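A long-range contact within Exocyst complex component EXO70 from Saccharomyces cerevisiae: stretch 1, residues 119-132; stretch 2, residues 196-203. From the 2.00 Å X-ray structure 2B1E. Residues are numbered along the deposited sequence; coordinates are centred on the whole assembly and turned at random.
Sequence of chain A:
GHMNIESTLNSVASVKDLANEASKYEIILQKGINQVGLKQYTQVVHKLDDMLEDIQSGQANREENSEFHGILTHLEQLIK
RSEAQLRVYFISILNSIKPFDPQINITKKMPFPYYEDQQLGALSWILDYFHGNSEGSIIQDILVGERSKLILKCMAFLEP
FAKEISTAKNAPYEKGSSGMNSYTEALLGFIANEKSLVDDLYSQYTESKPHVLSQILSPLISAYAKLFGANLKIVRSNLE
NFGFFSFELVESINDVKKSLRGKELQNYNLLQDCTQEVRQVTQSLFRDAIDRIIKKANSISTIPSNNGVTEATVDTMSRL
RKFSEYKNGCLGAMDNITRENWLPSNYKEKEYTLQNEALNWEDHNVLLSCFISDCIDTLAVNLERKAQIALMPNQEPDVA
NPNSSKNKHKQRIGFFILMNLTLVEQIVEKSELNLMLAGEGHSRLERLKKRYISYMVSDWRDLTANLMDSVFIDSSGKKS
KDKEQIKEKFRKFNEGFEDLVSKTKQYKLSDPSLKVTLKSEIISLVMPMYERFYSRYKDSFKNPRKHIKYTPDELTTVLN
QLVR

Stretch 1 (119-132) QLGALSWILDYFHG
Stretch 2 196-203: SLVDDLYS

How do the two backbones meet? Stretch 1 is helical and stretch 2 is helical from Ser196 to Leu201, both helices beginning earlier in the chain. Their axes approach to 10.1 Å, with a signed crossing angle of -64°. The register is set by Ser124 and Leu201, whose CA atoms lie 5.2 Å apart; a serine there keeps the side chain small where the backbones are nearest.

What does the first turn of stretch 1 contribute? Leu120 (chi1 m, chi2 t) points its CA-to-CB bond sideways, yet its end reaches across: Leu120 CD2 lies 3.7 Å from Leu197 CD1 and 4.0 Å from Leu201 CD2. Leu197 adopts t, p. Leu123 (m, t) points toward stretch 2 and sets its CB 3.7 Å from Leu201 CD2. Leu201, also m, t, is the knob, seated among Leu120, Leu123, Ser124 and Leu127; its branched apolar end fills this buried pocket.

Where does polarity enter? Ser124, chi1 m, holds OG 2.8 Å from Leu201 O and 3.2 Å from Leu120 O, one turn back in its own helix; which carbonyl receives its proton is open. Leu201 O lies at the end of its helix, so a small hydroxyl suits this place.

How does the contact finish? Leu127 (m, t) points toward stretch 2, its CD1 4.2 Å from Leu201 CB and 4.1 Å from Tyr202 CZ, and its CD2 3.7 Å from Tyr202 OH. Tyr202 leaves helical geometry at phi/psi -116/174; its CA-to-CB bond points away, but with chi1 m and chi2 -85° the long ring returns. A water donates to Leu201 O at 2.8 Å and, weakly, to Asp128 OD2 at 3.1 Å, bridging the stretches. His131, chi1 m and chi2 -83°, brings NE2 to 4.1 Å from Tyr202 CE1, at that ring's edge. In all, 390 Å² is buried.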

# COMPACT_ATOMS: atom_id res chain seq x y z
N GLN A 119 31.43 20.29 24.92
CA GLN A 119 32.03 19.07 24.39
C GLN A 119 32.18 19.21 22.87
O GLN A 119 33.20 18.84 22.30
CB GLN A 119 31.18 17.83 24.72
CG GLN A 119 31.13 17.47 26.22
CD GLN A 119 30.23 16.27 26.48
OE1 GLN A 119 29.12 16.19 25.95
NE2 GLN A 119 30.71 15.34 27.31
N LEU A 120 31.15 19.77 22.22
CA LEU A 120 31.21 19.98 20.78
C LEU A 120 32.40 20.88 20.48
O LEU A 120 33.14 20.66 19.51
CB LEU A 120 29.90 20.62 20.28
CG LEU A 120 28.65 19.74 20.38
CD1 LEU A 120 27.41 20.55 20.10
CD2 LEU A 120 28.77 18.58 19.39
N GLY A 121 32.60 21.88 21.33
CA GLY A 121 33.72 22.78 21.15
C GLY A 121 35.05 22.03 21.18
O GLY A 121 35.89 22.23 20.30
N ALA A 122 35.22 21.18 22.19
CA ALA A 122 36.44 20.39 22.33
C ALA A 122 36.64 19.42 21.16
O ALA A 122 37.76 19.25 20.67
CB ALA A 122 36.40 19.60 23.66
N LEU A 123 35.56 18.77 20.74
CA LEU A 123 35.64 17.84 19.63
C LEU A 123 36.13 18.58 18.39
O LEU A 123 37.05 18.12 17.70
CB LEU A 123 34.27 17.19 19.39
CG LEU A 123 33.82 16.18 20.45
CD1 LEU A 123 32.34 15.88 20.30
CD2 LEU A 123 34.67 14.90 20.35
N SER A 124 35.53 19.73 18.11
CA SER A 124 35.90 20.53 16.95
C SER A 124 37.34 21.00 17.02
O SER A 124 38.04 21.02 16.00
CB SER A 124 34.98 21.74 16.80
OG SER A 124 33.66 21.33 16.47
N TRP A 125 37.78 21.40 18.21
CA TRP A 125 39.14 21.87 18.39
C TRP A 125 40.15 20.77 18.08
O TRP A 125 41.19 21.03 17.50
CB TRP A 125 39.36 22.37 19.83
CG TRP A 125 40.69 23.06 20.04
CD1 TRP A 125 41.85 22.49 20.48
CD2 TRP A 125 40.98 24.43 19.79
NE1 TRP A 125 42.85 23.43 20.53
CE2 TRP A 125 42.35 24.63 20.11
CE3 TRP A 125 40.23 25.52 19.33
CZ2 TRP A 125 42.98 25.88 19.98
CZ3 TRP A 125 40.86 26.77 19.20
CH2 TRP A 125 42.22 26.93 19.52
N ILE A 126 39.82 19.54 18.46
CA ILE A 126 40.72 18.42 18.23
C ILE A 126 40.72 18.02 16.76
O ILE A 126 41.77 17.69 16.20
CB ILE A 126 40.36 17.23 19.17
CG1 ILE A 126 40.67 17.63 20.62
CG2 ILE A 126 41.18 15.98 18.80
CD1 ILE A 126 40.18 16.62 21.66
N LEU A 127 39.55 18.06 16.12
CA LEU A 127 39.47 17.75 14.69
C LEU A 127 40.33 18.74 13.93
O LEU A 127 41.09 18.36 13.04
CB LEU A 127 38.03 17.86 14.20
CG LEU A 127 37.17 16.65 14.54
CD1 LEU A 127 35.71 17.02 14.40
CD2 LEU A 127 37.55 15.47 13.64
N ASP A 128 40.19 20.02 14.27
CA ASP A 128 40.97 21.07 13.62
C ASP A 128 42.46 20.88 13.89
O ASP A 128 43.29 21.07 13.00
CB ASP A 128 40.54 22.45 14.10
CG ASP A 128 39.26 22.93 13.42
OD1 ASP A 128 39.13 22.75 12.19
OD2 ASP A 128 38.39 23.49 14.11
N TYR A 129 42.80 20.50 15.11
CA TYR A 129 44.20 20.27 15.43
C TYR A 129 44.77 19.20 14.48
O TYR A 129 45.81 19.40 13.85
CB TYR A 129 44.36 19.77 16.87
CG TYR A 129 45.80 19.41 17.20
CD1 TYR A 129 46.70 20.38 17.64
CD2 TYR A 129 46.27 18.11 16.98
CE1 TYR A 129 48.05 20.06 17.86
CE2 TYR A 129 47.60 17.79 17.20
CZ TYR A 129 48.48 18.76 17.64
OH TYR A 129 49.79 18.41 17.83
N PHE A 130 44.11 18.06 14.39
CA PHE A 130 44.63 16.99 13.54
C PHE A 130 44.51 17.24 12.04
O PHE A 130 45.33 16.74 11.26
CB PHE A 130 44.02 15.65 13.94
CG PHE A 130 44.61 15.08 15.20
CD1 PHE A 130 45.95 14.70 15.24
CD2 PHE A 130 43.84 14.96 16.36
CE1 PHE A 130 46.52 14.20 16.42
CE2 PHE A 130 44.39 14.47 17.53
CZ PHE A 130 45.74 14.09 17.56
N HIS A 131 43.51 18.00 11.63
CA HIS A 131 43.40 18.32 10.21
C HIS A 131 44.55 19.28 9.92
O HIS A 131 45.11 19.28 8.83
CB HIS A 131 42.05 18.98 9.91
CG HIS A 131 40.95 17.99 9.67
ND1 HIS A 131 40.74 17.38 8.45
CD2 HIS A 131 40.05 17.44 10.52
CE1 HIS A 131 39.76 16.50 8.56
NE2 HIS A 131 39.33 16.52 9.81
N GLY A 132 44.92 20.06 10.93
CA GLY A 132 46.02 21.00 10.76
C GLY A 132 47.39 20.34 10.74
O GLY A 132 48.36 20.91 10.23
N SER A 196 22.99 16.89 12.33
CA SER A 196 23.19 18.05 13.19
C SER A 196 24.61 18.03 13.76
O SER A 196 25.27 19.06 13.85
CB SER A 196 22.18 18.07 14.34
OG SER A 196 20.84 18.11 13.87
N LEU A 197 25.08 16.84 14.13
CA LEU A 197 26.42 16.68 14.70
C LEU A 197 27.50 17.12 13.72
O LEU A 197 28.34 17.96 14.05
CB LEU A 197 26.68 15.22 15.09
CG LEU A 197 28.02 14.99 15.80
CD1 LEU A 197 28.05 15.77 17.10
CD2 LEU A 197 28.23 13.51 16.07
N VAL A 198 27.48 16.57 12.51
CA VAL A 198 28.48 16.95 11.52
C VAL A 198 28.40 18.45 11.25
O VAL A 198 29.42 19.12 11.14
CB VAL A 198 28.29 16.17 10.19
CG1 VAL A 198 29.17 16.79 9.11
CG2 VAL A 198 28.67 14.71 10.39
N ASP A 199 27.19 18.98 11.14
CA ASP A 199 27.03 20.41 10.91
C ASP A 199 27.59 21.19 12.10
O ASP A 199 28.15 22.27 11.93
CB ASP A 199 25.56 20.78 10.71
CG ASP A 199 25.04 20.41 9.33
OD1 ASP A 199 25.87 20.02 8.48
OD2 ASP A 199 23.82 20.53 9.10
N ASP A 200 27.43 20.65 13.30
CA ASP A 200 27.93 21.33 14.50
C ASP A 200 29.45 21.24 14.62
O ASP A 200 30.09 22.18 15.08
CB ASP A 200 27.31 20.73 15.78
CG ASP A 200 25.94 21.30 16.12
OD1 ASP A 200 25.53 22.33 15.53
OD2 ASP A 200 25.27 20.72 17.00
N LEU A 201 30.01 20.12 14.20
CA LEU A 201 31.44 19.88 14.33
C LEU A 201 32.39 20.56 13.35
O LEU A 201 33.54 20.83 13.69
CB LEU A 201 31.71 18.38 14.32
CG LEU A 201 31.19 17.57 15.52
CD1 LEU A 201 31.52 16.10 15.33
CD2 LEU A 201 31.82 18.09 16.81
N TYR A 202 31.93 20.83 12.13
CA TYR A 202 32.79 21.43 11.12
C TYR A 202 32.33 22.81 10.71
O TYR A 202 31.27 23.27 11.13
CB TYR A 202 32.82 20.55 9.87
CG TYR A 202 33.48 19.22 10.08
CD1 TYR A 202 34.86 19.09 9.96
CD2 TYR A 202 32.74 18.09 10.40
CE1 TYR A 202 35.48 17.86 10.15
CE2 TYR A 202 33.35 16.86 10.59
CZ TYR A 202 34.72 16.75 10.47
OH TYR A 202 35.33 15.54 10.66
N SER A 203 33.13 23.47 9.88
CA SER A 203 32.78 24.79 9.37
C SER A 203 31.63 24.53 8.40
O SER A 203 31.46 23.42 7.91
CB SER A 203 33.97 25.44 8.66
OG SER A 203 35.00 25.73 9.60
O HOH W 1 36.09 21.73 12.92